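Local coordinates for EGF family domain-containing protein (Toxoplasma gondii, PDB 4Z80) that binds a peptide of its rhoptry neck partner RON2L1 and so probably takes part in forming the moving junction during host-cell invasion, at residues N24-W30 with S334-P338; I79-T84 with G293-F299; D171-D175 with T263-P267; H212-H217 with T286-L291; K362-P366 with E435-H439. Residue numbers count along the deposited sequence, not the author numbering.

Contact 1. Residues N24-W30 with S334-P338; sequences NHVDLIW and SHTRP
Residues 24-30 leave a helix after Asn24, make an inverse gamma turn centred on His25 and run on as an edge strand, crossed by the loop 334-338 at 112° between end-to-end directions; the closest CA pair is Leu28-His335, 6.1 Å. His335 (chi1 m, chi2 104°) lays one ring face under the carbonyl of Leu28, with Leu28 O 3.0 Å from His335 CG, while its NE2 is hydrogen-bonded to Glu177. The five-membered ring of Trp30 (chi1 m, chi2 111°) meets the His335 ring obliquely, centroids 4.8 Å apart and planes at 33°, and Trp30 CH2 reaches Pro338 CD at 4.1 Å. Leu28 (p, p) puts CD2 3.9 Å from Arg337 CB. Arg337 (p, t, m) carries its guanidinium so that NH1 donates to Asn24 O at 3.0 Å; its NE forms a salt bridge with Asp339. One water links Val26 O, Leu28 N and His335 O. No backbone-to-backbone hydrogen bond joins the segments, so side chains and water bind the chain's first strand, 27-30, to a distant loop.

Contact 2. Residues I79-T84 with G293-F299; sequences IDTKTT and GYHTQDF
Asp80 of the short helix 80-84 reaches into the loop 293-299 and gives its carboxylate to two successive backbone amides. With chi1 p and CB directed toward the loop, Asp80 OD1 accepts from His295 N at 3.0 Å, and Asp80 OD2 accepts from Thr296 N at 2.9 Å and from Thr296 OG1 at 2.6 Å. A water lies 2.8 Å from Asp80 OD1 and 2.7 Å from Gly293 O. The CA register pairs Asp80 with Tyr294 (6.1 Å), Thr81 with Thr296 (5.5 Å) and Thr84 with Phe299 (6.1 Å), so helix and loop advance together. An aspartate carboxylate accepting from successive amides in this way fastens the helical turn to the irregular connection between strands 289-291 and 318-321 in the part of the chain related to apical membrane antigen 1. Thr84 (chi1 p) closes the other end: its OG1 lies 2.7 Å from Thr296 OG1, and its methyl sits over the Phe299 ring in a CH-pi contact, Thr84 CG2 being 3.9 Å from the ring centroid and 12° off the normal. Phe299 takes chi1 t to present that face. A second water joins Thr84 O and Asp298 O, 2.8 Å from each. Between these ends Thr296 (chi1 m) turns its CB toward the helix, and Thr81 CG2 packs 3.8 Å from His295 CB.

Contact 3. Residues D171-D175 with T263-P267; sequences DMVTD and THCWP
This contact lies where the chain meets the bound RON2L1 peptide: Asp171 OD2 accepts from the backbone N of Gln10 of the peptide chain, and His264 O bonds to Ser11 OG of that chain, while Asp171 OD1 is hydrogen-bonded to Tyr71 OH. Segment 171-175 runs from helix 165-172 into a type I turn, Met172 to Asp175, closed by Asp175 N to Met172 O at 3.0 Å; segment 263-267 starts with a 3-10 turn. Their nearest CA atoms are those of Met172 and His264, 6.6 Å apart. The His264 ring (chi1 m, chi2 -62°) lies between Asp171 CB, over one face at 3.9 Å from the centroid, and Asp175 OD2, at its edge. His264 NE2 donates to Asp175 OD2 at 2.8 Å with Asp175 in chi1 t, and that carboxylate also forms a salt bridge with Arg276. Met172 (m, t, t) has CG 3.8 Å from His264 CB and CE 4.0 Å from Cys265 SG, itself disulfide-bonded to Cys161. A water spans the segments, 2.7 Å from Asp171 OD2 and 3.0 Å from His264 O. The histidine-carboxylate hydrogen bond therefore joins two segments that both belong to the RON2-peptide binding site.

Contact 4. Residues H212-H217 with T286-L291; sequences HGKGGH and TGECRL
The guanidinium of Arg290 lies flat on the imidazole of His217, centres 3.7 Å apart and planes at 9°, while Arg290 NH1 bonds to Lys118 O. Arg290 has chi1 t and chi2 p; His217 has chi1 m. At its edge the same imidazole donates from His217 NE2 to Glu288 OE2 at 2.7 Å. Glu288, extended (t, t), also accepts on OE2 from Lys214 N at 2.9 Å. The extended Lys214 carries its NZ to Thr286 O, 2.9 Å away. Here a glycine-rich loop runs beside the edge strand 289-291 of a four-stranded antiparallel sheet, meeting it by a backbone bond from Gly213 N to Cys289 O at 2.9 Å; the closest CA pair is Gly213-Arg290, 4.7 Å. Gly213 (phi/psi 89/167) has Arg290 CD so near that a CB would be crowded, and at these angles it would jam against His212 O. His212 (chi1 p) receives Leu291 CB over its ring, 3.8 Å from the centroid. Water bridges His212 O and Arg290 NE, at 2.8 and 2.9 Å.

Contact 5. Residues K362-P366 with E435-H439; sequences KYCKP and ECLIH
Strand 436-439 crosses strand 363-366 almost at right angles, the N-to-C directions 84° apart (signed crossing angle -84°) and the axes approaching to 6.7 Å. Glu435 comes first, forming with Cys436 a classic beta bulge opposite Gly356 of the intervening strand 353-359. Cys436 (chi1 p) directs its CB toward the other strand and bonds to Cys364 (chi1 t): the SG atoms of Cys436 and Cys364 are 2.1 Å apart and chi3 is 94°. These two residues also give the closest CA pair, at 6.2 Å. Leu437 points its CB away and packs on Trp355, although its backbone N lies 3.7 Å from Cys364 SG. Ile438 (m, t) points back across the gap, placing CG1 3.7 Å from Cys364 SG and CD1 3.7 Å from Pro366 CD, with CD1 also 3.6 Å from Cys364 O. No hydrogen bond joins the segments; covalent linkage and apolar packing connect them. Both are outer strands of a three-stranded antiparallel sheet, each pairing with strand 353-359, and the disulfide links them directly; their 84° angle is far from the near-parallel course of outer strands in a flat sheet. Such disulfide-bonded beta structure is consistent with the PAN-type fold of AMA proteins.

How the contacts relate
Contacts 1 to 4 gather in one part of the molecule, centres 19 to 22 Å apart, whereas the centre of contact 5 stands 30 to 49 Å from theirs, in its own three-stranded sheet. Along the chain contact 1 spans the widest interval, enclosing contact 2, which in turn encloses contacts 3 and 4; these last two cross, their segments alternating. Contact 5 follows in series. Helix 252-262 touches side chains of contacts 1 and 4 and leads into 263-267 of contact 3, while strand 289-291 of contact 4 continues toward the loop of contact 2. Contacts 1 to 4 tie distant sequence together, and contact 3, which meets the peptide, lies farthest from contact 5.

Contact 1. Residues N24-W30 with S334-P338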
# COMPACT_ATOMS: atom_id res chain seq x y z
N ASN A 24 8.71 -14.50 -6.73
CA ASN A 24 7.73 -14.44 -5.64
C ASN A 24 7.00 -13.11 -5.50
O ASN A 24 5.93 -13.07 -4.92
CB ASN A 24 8.44 -14.78 -4.33
CG ASN A 24 8.96 -16.20 -4.32
OD1 ASN A 24 8.48 -17.04 -5.09
ND2 ASN A 24 9.94 -16.48 -3.49
N HIS A 25 7.56 -12.04 -6.06
CA HIS A 25 6.89 -10.74 -6.06
C HIS A 25 5.95 -10.71 -7.26
O HIS A 25 6.22 -10.10 -8.30
CB HIS A 25 7.92 -9.61 -6.12
CG HIS A 25 7.34 -8.26 -5.84
ND1 HIS A 25 6.70 -7.95 -4.65
CD2 HIS A 25 7.35 -7.11 -6.56
CE1 HIS A 25 6.32 -6.69 -4.67
NE2 HIS A 25 6.71 -6.16 -5.82
N VAL A 26 4.82 -11.38 -7.08
CA VAL A 26 3.93 -11.68 -8.19
C VAL A 26 2.69 -10.80 -8.17
O VAL A 26 2.44 -10.06 -7.22
CB VAL A 26 3.50 -13.16 -8.16
CG1 VAL A 26 4.71 -14.07 -8.19
CG2 VAL A 26 2.65 -13.47 -6.94
N ASP A 27 1.94 -10.90 -9.25
CA ASP A 27 0.65 -10.25 -9.38
C ASP A 27 -0.41 -11.29 -9.13
O ASP A 27 -0.66 -12.13 -9.98
CB ASP A 27 0.48 -9.64 -10.78
CG ASP A 27 -0.85 -8.92 -10.95
OD1 ASP A 27 -1.24 -8.15 -10.06
OD2 ASP A 27 -1.50 -9.12 -12.00
N LEU A 28 -1.00 -11.29 -7.94
CA LEU A 28 -2.04 -12.26 -7.64
C LEU A 28 -3.38 -11.58 -7.49
O LEU A 28 -3.49 -10.38 -7.23
CB LEU A 28 -1.70 -13.05 -6.38
CG LEU A 28 -1.74 -12.39 -5.00
CD1 LEU A 28 -3.15 -12.29 -4.41
CD2 LEU A 28 -0.85 -13.17 -4.03
N ILE A 29 -4.42 -12.38 -7.71
CA ILE A 29 -5.78 -11.97 -7.44
C ILE A 29 -6.43 -13.05 -6.58
O ILE A 29 -6.05 -14.22 -6.66
CB ILE A 29 -6.58 -11.75 -8.73
CG1 ILE A 29 -6.45 -12.97 -9.63
CG2 ILE A 29 -6.08 -10.50 -9.46
CD1 ILE A 29 -7.59 -13.14 -10.55
N TRP A 30 -7.39 -12.66 -5.75
CA TRP A 30 -8.03 -13.61 -4.84
C TRP A 30 -9.12 -14.37 -5.59
O TRP A 30 -9.90 -13.78 -6.33
CB TRP A 30 -8.62 -12.89 -3.61
CG TRP A 30 -7.62 -12.04 -2.90
CD1 TRP A 30 -7.59 -10.67 -2.85
CD2 TRP A 30 -6.47 -12.48 -2.18
NE1 TRP A 30 -6.51 -10.24 -2.13
CE2 TRP A 30 -5.80 -11.33 -1.70
CE3 TRP A 30 -5.93 -13.74 -1.88
CZ2 TRP A 30 -4.63 -11.40 -0.96
CZ3 TRP A 30 -4.77 -13.81 -1.13
CH2 TRP A 30 -4.13 -12.65 -0.68
N SER A 334 -2.86 -4.41 -2.06
CA SER A 334 -4.07 -5.10 -1.63
C SER A 334 -3.91 -6.60 -1.79
O SER A 334 -4.52 -7.39 -1.05
CB SER A 334 -5.26 -4.60 -2.46
OG SER A 334 -6.51 -5.01 -1.92
N HIS A 335 -3.06 -7.00 -2.73
CA HIS A 335 -2.83 -8.41 -3.03
C HIS A 335 -1.48 -8.87 -2.50
O HIS A 335 -0.62 -9.35 -3.23
CB HIS A 335 -2.94 -8.63 -4.54
CG HIS A 335 -4.31 -8.38 -5.10
ND1 HIS A 335 -4.64 -7.25 -5.82
CD2 HIS A 335 -5.44 -9.13 -5.05
CE1 HIS A 335 -5.91 -7.31 -6.18
NE2 HIS A 335 -6.42 -8.44 -5.72
N THR A 336 -1.29 -8.71 -1.19
CA THR A 336 -0.10 -9.19 -0.52
C THR A 336 -0.24 -10.69 -0.26
O THR A 336 -1.31 -11.14 0.15
CB THR A 336 0.11 -8.42 0.79
OG1 THR A 336 0.39 -7.04 0.49
CG2 THR A 336 1.27 -8.99 1.60
N ARG A 337 0.82 -11.46 -0.48
CA ARG A 337 0.74 -12.91 -0.33
C ARG A 337 0.84 -13.27 1.16
O ARG A 337 1.63 -12.70 1.90
CB ARG A 337 1.81 -13.62 -1.18
CG ARG A 337 3.28 -13.24 -0.93
CD ARG A 337 4.19 -13.90 -1.97
NE ARG A 337 3.99 -15.35 -2.00
CZ ARG A 337 4.22 -16.15 -3.04
NH1 ARG A 337 4.69 -15.67 -4.19
NH2 ARG A 337 3.97 -17.44 -2.93
N PRO A 338 -0.01 -14.21 1.60
CA PRO A 338 -0.12 -14.51 3.03
C PRO A 338 1.08 -15.30 3.56
O PRO A 338 1.26 -15.40 4.78
CB PRO A 338 -1.41 -15.34 3.11
CG PRO A 338 -1.55 -15.95 1.78
CD PRO A 338 -1.01 -14.93 0.81
O HOH W 1 0.09 -9.00 -5.91
O HOH W 2 -7.33 -7.50 -2.52

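Contact 2. Residues I79-T84 with G293-F299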
# COMPACT_ATOMS: atom_id res chain seq x y z
N ILE A 79 -9.73 5.69 -13.06
CA ILE A 79 -8.69 5.18 -12.18
C ILE A 79 -7.51 6.13 -12.32
O ILE A 79 -7.17 6.52 -13.43
CB ILE A 79 -8.29 3.74 -12.55
CG1 ILE A 79 -9.54 2.86 -12.66
CG2 ILE A 79 -7.32 3.19 -11.50
CD1 ILE A 79 -9.27 1.45 -13.01
N ASP A 80 -6.90 6.53 -11.21
CA ASP A 80 -5.92 7.61 -11.22
C ASP A 80 -4.75 7.33 -12.16
O ASP A 80 -4.19 8.25 -12.76
CB ASP A 80 -5.41 7.90 -9.80
CG ASP A 80 -4.69 6.72 -9.17
OD1 ASP A 80 -5.35 5.75 -8.73
OD2 ASP A 80 -3.45 6.78 -9.09
N THR A 81 -4.39 6.06 -12.32
CA THR A 81 -3.29 5.67 -13.19
C THR A 81 -3.58 5.86 -14.69
O THR A 81 -2.65 5.91 -15.50
CB THR A 81 -2.90 4.21 -12.93
OG1 THR A 81 -4.10 3.43 -12.81
CG2 THR A 81 -2.10 4.11 -11.63
N LYS A 82 -4.84 5.96 -15.08
CA LYS A 82 -5.14 6.20 -16.50
C LYS A 82 -4.49 7.51 -16.94
O LYS A 82 -3.91 7.59 -18.03
CB LYS A 82 -6.64 6.25 -16.75
CG LYS A 82 -7.27 4.88 -16.71
CD LYS A 82 -8.62 4.89 -17.40
CE LYS A 82 -9.72 4.59 -16.43
NZ LYS A 82 -10.91 4.02 -17.15
N THR A 83 -4.56 8.51 -16.08
CA THR A 83 -3.99 9.82 -16.38
C THR A 83 -2.47 9.84 -16.22
O THR A 83 -1.76 10.39 -17.05
CB THR A 83 -4.60 10.90 -15.47
OG1 THR A 83 -5.99 11.01 -15.75
CG2 THR A 83 -3.92 12.26 -15.68
N THR A 84 -1.98 9.25 -15.14
CA THR A 84 -0.57 9.37 -14.80
C THR A 84 0.32 8.35 -15.49
O THR A 84 1.50 8.61 -15.69
CB THR A 84 -0.37 9.23 -13.30
OG1 THR A 84 -0.88 7.95 -12.89
CG2 THR A 84 -1.08 10.35 -12.53
N GLY A 293 -5.43 6.39 -1.47
CA GLY A 293 -6.51 6.56 -2.42
C GLY A 293 -6.10 6.41 -3.88
O GLY A 293 -6.93 6.28 -4.76
N TYR A 294 -4.79 6.41 -4.10
CA TYR A 294 -4.22 6.38 -5.45
C TYR A 294 -3.27 5.21 -5.64
O TYR A 294 -2.49 4.87 -4.74
CB TYR A 294 -3.46 7.68 -5.73
CG TYR A 294 -4.28 8.95 -5.79
CD1 TYR A 294 -5.52 8.99 -6.40
CD2 TYR A 294 -3.77 10.14 -5.27
CE1 TYR A 294 -6.25 10.17 -6.48
CE2 TYR A 294 -4.48 11.33 -5.35
CZ TYR A 294 -5.72 11.34 -5.96
OH TYR A 294 -6.44 12.52 -6.04
N HIS A 295 -3.33 4.60 -6.83
CA HIS A 295 -2.45 3.51 -7.22
C HIS A 295 -1.12 4.01 -7.77
O HIS A 295 -0.12 3.28 -7.76
CB HIS A 295 -3.11 2.63 -8.27
CG HIS A 295 -4.34 1.94 -7.78
ND1 HIS A 295 -4.31 0.81 -6.99
CD2 HIS A 295 -5.65 2.23 -7.97
CE1 HIS A 295 -5.54 0.43 -6.72
NE2 HIS A 295 -6.38 1.28 -7.30
N THR A 296 -1.11 5.25 -8.26
CA THR A 296 0.09 5.85 -8.84
C THR A 296 1.24 5.80 -7.84
O THR A 296 1.07 6.14 -6.67
CB THR A 296 -0.18 7.32 -9.25
OG1 THR A 296 -1.18 7.37 -10.27
CG2 THR A 296 1.08 7.96 -9.80
N GLN A 297 2.42 5.38 -8.30
CA GLN A 297 3.61 5.40 -7.46
C GLN A 297 4.69 6.37 -7.95
O GLN A 297 5.55 6.78 -7.17
CB GLN A 297 4.17 3.98 -7.37
CG GLN A 297 3.31 3.06 -6.52
CD GLN A 297 3.33 1.63 -7.02
OE1 GLN A 297 4.33 0.93 -6.88
NE2 GLN A 297 2.25 1.21 -7.66
N ASP A 298 4.63 6.76 -9.22
CA ASP A 298 5.60 7.69 -9.80
C ASP A 298 4.89 8.54 -10.85
O ASP A 298 4.20 8.00 -11.71
CB ASP A 298 6.77 6.93 -10.43
CG ASP A 298 7.96 7.82 -10.77
OD1 ASP A 298 7.90 8.56 -11.76
OD2 ASP A 298 8.98 7.74 -10.05
N PHE A 299 5.08 9.85 -10.79
CA PHE A 299 4.54 10.76 -11.80
C PHE A 299 5.49 11.93 -11.89
O PHE A 299 5.78 12.58 -10.89
CB PHE A 299 3.12 11.22 -11.45
CG PHE A 299 2.44 12.01 -12.54
CD1 PHE A 299 2.37 11.52 -13.83
CD2 PHE A 299 1.85 13.24 -12.27
CE1 PHE A 299 1.75 12.23 -14.84
CE2 PHE A 299 1.22 13.96 -13.28
CZ PHE A 299 1.17 13.45 -14.56
O HOH W 3 -7.60 5.07 -7.12
O HOH W 4 3.95 7.93 -14.54

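Contact 3. Residues D171-D175 with T263-P267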
# COMPACT_ATOMS: atom_id res chain seq x y z
N ASP A 171 -23.10 -6.49 -3.75
CA ASP A 171 -21.75 -6.09 -4.13
C ASP A 171 -20.68 -6.93 -3.46
O ASP A 171 -19.79 -7.43 -4.14
CB ASP A 171 -21.50 -4.60 -3.81
CG ASP A 171 -22.03 -3.67 -4.89
OD1 ASP A 171 -22.41 -4.14 -5.98
OD2 ASP A 171 -22.04 -2.44 -4.65
N MET A 172 -20.74 -7.09 -2.15
CA MET A 172 -19.68 -7.79 -1.43
C MET A 172 -19.72 -9.31 -1.59
O MET A 172 -18.77 -9.89 -2.11
CB MET A 172 -19.72 -7.41 0.04
CG MET A 172 -19.26 -5.99 0.30
SD MET A 172 -19.51 -5.50 2.01
CE MET A 172 -18.51 -4.03 2.12
N VAL A 173 -20.81 -9.96 -1.18
CA VAL A 173 -20.79 -11.43 -1.11
C VAL A 173 -20.64 -12.10 -2.47
O VAL A 173 -20.11 -13.21 -2.56
CB VAL A 173 -22.06 -11.99 -0.42
CG1 VAL A 173 -22.13 -11.52 1.01
CG2 VAL A 173 -23.30 -11.62 -1.19
N THR A 174 -21.11 -11.44 -3.52
CA THR A 174 -21.02 -12.00 -4.87
C THR A 174 -19.76 -11.54 -5.63
O THR A 174 -19.63 -11.77 -6.83
CB THR A 174 -22.27 -11.64 -5.69
OG1 THR A 174 -22.45 -10.22 -5.71
CG2 THR A 174 -23.51 -12.29 -5.09
N ASP A 175 -18.85 -10.89 -4.91
CA ASP A 175 -17.54 -10.51 -5.43
C ASP A 175 -16.58 -11.67 -5.22
O ASP A 175 -16.39 -12.11 -4.09
CB ASP A 175 -17.04 -9.25 -4.71
CG ASP A 175 -15.77 -8.66 -5.31
OD1 ASP A 175 -14.95 -9.40 -5.91
OD2 ASP A 175 -15.58 -7.43 -5.15
N THR A 263 -13.26 -2.32 -0.35
CA THR A 263 -13.54 -1.77 -1.67
C THR A 263 -14.97 -1.24 -1.82
O THR A 263 -15.18 -0.11 -2.28
CB THR A 263 -13.29 -2.83 -2.76
OG1 THR A 263 -11.87 -3.06 -2.87
CG2 THR A 263 -13.86 -2.43 -4.13
N HIS A 264 -15.96 -2.03 -1.42
CA HIS A 264 -17.34 -1.66 -1.70
C HIS A 264 -17.91 -0.65 -0.71
O HIS A 264 -19.06 -0.24 -0.83
CB HIS A 264 -18.22 -2.91 -1.75
CG HIS A 264 -17.87 -3.81 -2.89
ND1 HIS A 264 -17.98 -3.40 -4.20
CD2 HIS A 264 -17.37 -5.06 -2.92
CE1 HIS A 264 -17.58 -4.38 -4.99
NE2 HIS A 264 -17.20 -5.40 -4.24
N CYS A 265 -17.10 -0.25 0.26
CA CYS A 265 -17.47 0.81 1.20
C CYS A 265 -17.43 2.18 0.55
O CYS A 265 -17.99 3.13 1.08
CB CYS A 265 -16.54 0.81 2.41
SG CYS A 265 -16.44 -0.77 3.29
N TRP A 266 -16.75 2.29 -0.60
CA TRP A 266 -16.59 3.57 -1.27
C TRP A 266 -17.59 3.71 -2.40
O TRP A 266 -17.92 2.73 -3.07
CB TRP A 266 -15.17 3.73 -1.81
CG TRP A 266 -14.14 3.39 -0.81
CD1 TRP A 266 -13.25 2.36 -0.89
CD2 TRP A 266 -13.88 4.05 0.43
NE1 TRP A 266 -12.45 2.34 0.22
CE2 TRP A 266 -12.81 3.37 1.05
CE3 TRP A 266 -14.43 5.16 1.08
CZ2 TRP A 266 -12.29 3.76 2.29
CZ3 TRP A 266 -13.91 5.54 2.31
CH2 TRP A 266 -12.86 4.85 2.90
N PRO A 267 -18.07 4.93 -2.64
CA PRO A 267 -19.06 5.11 -3.70
C PRO A 267 -18.43 5.12 -5.09
O PRO A 267 -17.34 5.67 -5.27
CB PRO A 267 -19.66 6.48 -3.38
CG PRO A 267 -18.54 7.22 -2.77
CD PRO A 267 -17.74 6.21 -1.99
O HOH W 5 -21.12 -0.56 -2.98

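Contact 4. Residues H212-H217 with T286-L291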
# COMPACT_ATOMS: atom_id res chain seq x y z
N HIS A 212 -10.06 3.32 8.39
CA HIS A 212 -8.63 3.03 8.40
C HIS A 212 -7.89 4.17 9.10
O HIS A 212 -8.42 5.28 9.21
CB HIS A 212 -8.10 2.85 6.98
CG HIS A 212 -8.17 4.10 6.16
ND1 HIS A 212 -7.05 4.83 5.83
CD2 HIS A 212 -9.22 4.76 5.62
CE1 HIS A 212 -7.41 5.88 5.11
NE2 HIS A 212 -8.72 5.86 4.98
N GLY A 213 -6.67 3.90 9.55
CA GLY A 213 -5.86 4.90 10.22
C GLY A 213 -6.08 4.94 11.72
O GLY A 213 -7.03 4.36 12.23
N LYS A 214 -5.19 5.64 12.41
CA LYS A 214 -5.25 5.76 13.86
C LYS A 214 -5.51 7.20 14.31
O LYS A 214 -5.44 7.51 15.50
CB LYS A 214 -3.97 5.23 14.48
CG LYS A 214 -3.89 3.70 14.40
CD LYS A 214 -2.92 3.11 15.39
CE LYS A 214 -3.09 1.60 15.47
NZ LYS A 214 -2.27 0.99 16.54
N GLY A 215 -5.83 8.07 13.35
CA GLY A 215 -6.27 9.42 13.64
C GLY A 215 -5.18 10.46 13.60
O GLY A 215 -3.98 10.14 13.60
N GLY A 216 -5.59 11.72 13.55
CA GLY A 216 -4.68 12.84 13.68
C GLY A 216 -4.30 13.47 12.35
O GLY A 216 -3.45 14.36 12.32
N HIS A 217 -4.94 13.03 11.27
CA HIS A 217 -4.55 13.45 9.92
C HIS A 217 -5.49 14.50 9.35
O HIS A 217 -6.64 14.61 9.77
CB HIS A 217 -4.51 12.24 8.99
CG HIS A 217 -3.73 11.09 9.53
ND1 HIS A 217 -2.38 11.16 9.77
CD2 HIS A 217 -4.11 9.84 9.89
CE1 HIS A 217 -1.96 10.00 10.25
NE2 HIS A 217 -2.99 9.18 10.33
N THR A 286 4.08 1.79 15.09
CA THR A 286 2.82 2.19 15.73
C THR A 286 1.66 1.23 15.46
O THR A 286 0.63 1.28 16.14
CB THR A 286 2.39 3.58 15.28
OG1 THR A 286 2.04 3.55 13.89
CG2 THR A 286 3.51 4.59 15.51
N GLY A 287 1.81 0.38 14.44
CA GLY A 287 0.74 -0.50 14.02
C GLY A 287 -0.31 0.17 13.14
O GLY A 287 -1.30 -0.46 12.78
N GLU A 288 -0.11 1.43 12.78
CA GLU A 288 -1.10 2.11 11.96
C GLU A 288 -1.14 1.55 10.53
O GLU A 288 -0.10 1.42 9.88
CB GLU A 288 -0.85 3.61 11.92
CG GLU A 288 -1.90 4.34 11.09
CD GLU A 288 -1.86 5.84 11.26
OE1 GLU A 288 -0.83 6.37 11.75
OE2 GLU A 288 -2.86 6.50 10.92
N CYS A 289 -2.35 1.25 10.07
CA CYS A 289 -2.61 0.85 8.69
C CYS A 289 -3.41 1.96 8.02
O CYS A 289 -4.54 2.24 8.43
CB CYS A 289 -3.37 -0.49 8.63
SG CYS A 289 -3.84 -1.05 6.99
N ARG A 290 -2.84 2.59 7.00
CA ARG A 290 -3.48 3.71 6.31
C ARG A 290 -3.68 3.36 4.84
O ARG A 290 -2.72 3.11 4.13
CB ARG A 290 -2.65 4.98 6.45
CG ARG A 290 -3.41 6.24 6.11
CD ARG A 290 -4.16 6.76 7.34
NE ARG A 290 -4.99 7.92 7.01
CZ ARG A 290 -4.50 9.13 6.78
NH1 ARG A 290 -3.19 9.34 6.81
NH2 ARG A 290 -5.32 10.13 6.49
N LEU A 291 -4.93 3.34 4.40
CA LEU A 291 -5.25 3.10 2.99
C LEU A 291 -4.86 4.32 2.17
O LEU A 291 -5.04 5.45 2.62
CB LEU A 291 -6.74 2.81 2.82
CG LEU A 291 -7.28 1.60 3.58
CD1 LEU A 291 -8.77 1.50 3.37
CD2 LEU A 291 -6.60 0.31 3.18
O HOH W 6 -7.73 7.73 8.05
O HOH W 7 -2.00 8.34 13.72

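Contact 5. Residues K362-P366 with E435-H439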
# COMPACT_ATOMS: atom_id res chain seq x y z
N LYS A 362 29.11 -27.68 -0.81
CA LYS A 362 29.13 -27.19 0.57
C LYS A 362 29.88 -25.87 0.73
O LYS A 362 30.21 -25.47 1.84
CB LYS A 362 29.74 -28.26 1.49
CG LYS A 362 30.65 -29.25 0.79
CD LYS A 362 31.37 -30.16 1.78
CE LYS A 362 32.51 -29.44 2.48
NZ LYS A 362 33.46 -30.40 3.12
N TYR A 363 30.11 -25.18 -0.39
CA TYR A 363 30.75 -23.86 -0.35
C TYR A 363 29.87 -22.85 -1.06
O TYR A 363 28.88 -23.20 -1.70
CB TYR A 363 32.14 -23.91 -0.97
CG TYR A 363 33.07 -24.85 -0.24
CD1 TYR A 363 33.84 -24.40 0.83
CD2 TYR A 363 33.17 -26.19 -0.60
CE1 TYR A 363 34.68 -25.25 1.51
CE2 TYR A 363 34.01 -27.05 0.09
CZ TYR A 363 34.76 -26.57 1.14
OH TYR A 363 35.60 -27.42 1.83
N CYS A 364 30.24 -21.58 -0.91
CA CYS A 364 29.50 -20.48 -1.50
C CYS A 364 30.50 -19.61 -2.23
O CYS A 364 31.58 -19.33 -1.71
CB CYS A 364 28.75 -19.69 -0.42
SG CYS A 364 27.52 -18.49 -1.02
N LYS A 365 30.18 -19.21 -3.45
CA LYS A 365 30.99 -18.24 -4.17
C LYS A 365 30.15 -16.99 -4.43
O LYS A 365 28.94 -17.08 -4.62
CB LYS A 365 31.54 -18.83 -5.47
CG LYS A 365 30.47 -19.30 -6.45
CD LYS A 365 31.10 -19.90 -7.70
CE LYS A 365 30.05 -20.40 -8.66
NZ LYS A 365 30.65 -21.06 -9.86
N PRO A 366 30.80 -15.81 -4.42
CA PRO A 366 30.01 -14.60 -4.62
C PRO A 366 29.39 -14.59 -6.00
O PRO A 366 29.93 -15.16 -6.96
CB PRO A 366 31.03 -13.47 -4.45
CG PRO A 366 32.36 -14.11 -4.65
CD PRO A 366 32.22 -15.51 -4.15
N GLU A 435 21.68 -18.17 -3.65
CA GLU A 435 21.46 -19.51 -3.11
C GLU A 435 22.11 -19.69 -1.74
O GLU A 435 21.84 -20.67 -1.05
CB GLU A 435 22.00 -20.57 -4.05
CG GLU A 435 21.44 -20.51 -5.45
CD GLU A 435 22.24 -21.33 -6.44
OE1 GLU A 435 23.24 -21.96 -6.04
OE2 GLU A 435 21.88 -21.34 -7.64
N CYS A 436 22.99 -18.77 -1.38
CA CYS A 436 23.71 -18.85 -0.12
C CYS A 436 24.33 -17.50 0.23
O CYS A 436 24.29 -16.56 -0.56
CB CYS A 436 24.80 -19.93 -0.17
SG CYS A 436 25.99 -19.76 -1.55
N LEU A 437 24.89 -17.43 1.43
CA LEU A 437 25.55 -16.22 1.91
C LEU A 437 26.94 -16.56 2.44
O LEU A 437 27.16 -17.64 2.99
CB LEU A 437 24.71 -15.56 3.00
CG LEU A 437 23.34 -15.05 2.56
CD1 LEU A 437 22.46 -14.76 3.77
CD2 LEU A 437 23.48 -13.82 1.69
N ILE A 438 27.86 -15.62 2.27
CA ILE A 438 29.21 -15.73 2.79
C ILE A 438 29.39 -14.71 3.90
O ILE A 438 29.08 -13.54 3.71
CB ILE A 438 30.27 -15.46 1.70
CG1 ILE A 438 30.12 -16.43 0.53
CG2 ILE A 438 31.69 -15.53 2.27
CD1 ILE A 438 30.87 -15.99 -0.72
N HIS A 439 29.90 -15.14 5.05
CA HIS A 439 30.14 -14.20 6.14
C HIS A 439 31.35 -13.32 5.86
O HIS A 439 32.37 -13.79 5.35
CB HIS A 439 30.36 -14.94 7.46
CG HIS A 439 30.49 -14.03 8.64
ND1 HIS A 439 31.71 -13.60 9.11
CD2 HIS A 439 29.55 -13.45 9.43
CE1 HIS A 439 31.52 -12.79 10.14
NE2 HIS A 439 30.22 -12.69 10.36